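Local coordinates for protein of uncharacterized function (DUF1076) (Salmonella typhi, PDB 6IAI), which acts as a type III secretion effector with E3/E4 ubiquitin ligase activity that binds K48- and K63-linked diubiquitin, at residues 92-95 and 96-100. Numbering follows the deposited sequence.
Sequences AMFR and ERHIE
One face of the Phe94 ring carries the CB of His98, seated over the ring centre in a CH-pi contact, with CB 3.6 Å from the centroid of the Phe94 ring and 14° off its normal. The two rings run nearly parallel but are slid apart, centroids of Phe94 and His98 5.2 Å from each other, so they barely overlap. The imidazole of His98 has its edge turned to the backbone carbonyls of Phe94 and Arg95, while CG1 of Ile99 lies over one of its faces, toward the rim. This is an i to i+4 pair near the start of helix 91-113, the C-terminal helix of this N-terminal portion of the NleG-family effector. A chi1 of 64° sets CG of His98 between its backbone N and carbonyl carbon, which brings CD2 to the carbonyl oxygens of Phe94 and Arg95. Phe94 also touches Phe86 and Thr88 in the loop before the helix.

Backbone bonds hold the turn: Glu96 N to Ala92 O, Arg97 N to Met93 O and His98 N to Phe94 O, the last at 2.8 Å. Phe94 O also receives a weak bond from Arg97 N. The helix kinks just beyond, the N atoms of Ile99 and Glu100 lacking the hydrogen bond back to the previous turn. Along another side, CG of Met93 meets CG of Arg97 at 3.8 Å, where the two side chains pass at a slant. Bends at chi2 (-76°) and chi3 bring the Arg97 guanidinium to Glu100, whose carboxyl carbon lies at its edge, in plane; Arg97 NH1 makes a salt bridge with Asp65, between strands 59-63 and 66-71. Arg97 grips Glu100 side-on, NE at 2.7 Å and NH2 at 2.9 Å both reaching OE1 from above the same face of the carboxylate.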
loop_
_atom_site.group_PDB
_atom_site.type_symbol
_atom_site.label_atom_id
_atom_site.label_comp_id
_atom_site.label_asym_id
_atom_site.label_seq_id
_atom_site.Cartn_x
_atom_site.Cartn_y
_atom_site.Cartn_z
ATOM N N ALA A 92 -2.042 9.381 -18.089
ATOM C CA ALA A 92 -3.074 10.279 -17.576
ATOM C C ALA A 92 -3.146 10.229 -16.051
ATOM O O ALA A 92 -3.124 11.291 -15.432
ATOM C CB ALA A 92 -4.425 9.946 -18.190
ATOM N N MET A 93 -3.173 9.016 -15.444
ATOM C CA MET A 93 -3.200 8.868 -13.988
ATOM C C MET A 93 -1.894 9.322 -13.354
ATOM O O MET A 93 -1.934 9.994 -12.328
ATOM C CB MET A 93 -3.535 7.437 -13.552
ATOM C CG MET A 93 -3.796 7.325 -12.059
ATOM S SD MET A 93 -3.909 5.627 -11.477
ATOM C CE MET A 93 -5.632 5.314 -11.823
ATOM N N PHE A 94 -0.746 8.959 -13.948
ATOM C CA PHE A 94 0.535 9.401 -13.412
ATOM C C PHE A 94 0.643 10.933 -13.471
ATOM O O PHE A 94 0.966 11.536 -12.460
ATOM C CB PHE A 94 1.720 8.734 -14.110
ATOM C CG PHE A 94 3.044 9.123 -13.496
ATOM C CD1 PHE A 94 3.567 8.413 -12.418
ATOM C CD2 PHE A 94 3.760 10.215 -13.978
ATOM C CE1 PHE A 94 4.789 8.778 -11.841
ATOM C CE2 PHE A 94 4.973 10.591 -13.390
ATOM C CZ PHE A 94 5.483 9.863 -12.331
ATOM N N ARG A 95 0.327 11.549 -14.635
ATOM C CA ARG A 95 0.317 13.000 -14.920
ATOM C C ARG A 95 -0.491 13.758 -13.859
ATOM O O ARG A 95 -0.057 14.806 -13.359
ATOM C CB ARG A 95 -0.339 13.222 -16.299
ATOM C CG ARG A 95 -0.299 14.630 -16.881
ATOM C CD ARG A 95 -1.001 14.660 -18.237
ATOM N NE ARG A 95 -0.321 13.815 -19.227
ATOM C CZ ARG A 95 -0.936 12.993 -20.073
ATOM N NH1 ARG A 95 -2.261 12.900 -20.076
ATOM N NH2 ARG A 95 -0.230 12.261 -20.927
ATOM N N GLU A 96 -1.668 13.200 -13.533
ATOM C CA GLU A 96 -2.650 13.718 -12.605
ATOM C C GLU A 96 -2.352 13.448 -11.128
ATOM O O GLU A 96 -2.744 14.268 -10.297
ATOM C CB GLU A 96 -4.010 13.108 -12.973
ATOM C CG GLU A 96 -5.206 14.004 -12.745
ATOM C CD GLU A 96 -6.512 13.292 -13.020
ATOM O OE1 GLU A 96 -6.743 12.909 -14.190
ATOM O OE2 GLU A 96 -7.289 13.086 -12.057
ATOM N N ARG A 97 -1.714 12.299 -10.777
ATOM C CA ARG A 97 -1.560 11.926 -9.360
ATOM C C ARG A 97 -0.147 11.752 -8.804
ATOM O O ARG A 97 -0.036 11.576 -7.591
ATOM C CB ARG A 97 -2.335 10.627 -9.059
ATOM C CG ARG A 97 -3.661 10.412 -9.796
ATOM C CD ARG A 97 -4.801 11.238 -9.250
ATOM N NE ARG A 97 -5.041 10.968 -7.838
ATOM C CZ ARG A 97 -5.869 10.036 -7.370
ATOM N NH1 ARG A 97 -6.541 9.252 -8.205
ATOM N NH2 ARG A 97 -6.025 9.876 -6.064
ATOM N N HIS A 98 0.909 11.798 -9.634
ATOM C CA HIS A 98 2.286 11.533 -9.202
ATOM C C HIS A 98 2.718 12.222 -7.908
ATOM O O HIS A 98 3.379 11.567 -7.099
ATOM C CB HIS A 98 3.314 11.792 -10.307
ATOM C CG HIS A 98 3.410 13.209 -10.774
ATOM N ND1 HIS A 98 4.517 13.981 -10.487
ATOM C CD2 HIS A 98 2.556 13.934 -11.535
ATOM C CE1 HIS A 98 4.296 15.149 -11.066
ATOM N NE2 HIS A 98 3.128 15.164 -11.712
ATOM N N ILE A 99 2.333 13.492 -7.681
ATOM C CA ILE A 99 2.715 14.218 -6.473
ATOM C C ILE A 99 2.141 13.561 -5.219
ATOM O O ILE A 99 2.925 13.221 -4.338
ATOM C CB ILE A 99 2.417 15.747 -6.540
ATOM C CG1 ILE A 99 3.229 16.422 -7.689
ATOM C CG2 ILE A 99 2.725 16.420 -5.182
ATOM C CD1 ILE A 99 2.610 17.785 -8.220
ATOM N N GLU A 100 0.800 13.363 -5.135
ATOM C CA GLU A 100 0.202 12.737 -3.942
ATOM C C GLU A 100 0.607 11.288 -3.805
ATOM O O GLU A 100 0.796 10.825 -2.684
ATOM C CB GLU A 100 -1.333 12.894 -3.851
ATOM C CG GLU A 100 -2.110 12.287 -4.995
ATOM C CD GLU A 100 -3.547 11.931 -4.682
ATOM O OE1 GLU A 100 -4.409 12.227 -5.535
ATOM O OE2 GLU A 100 -3.820 11.363 -3.602
#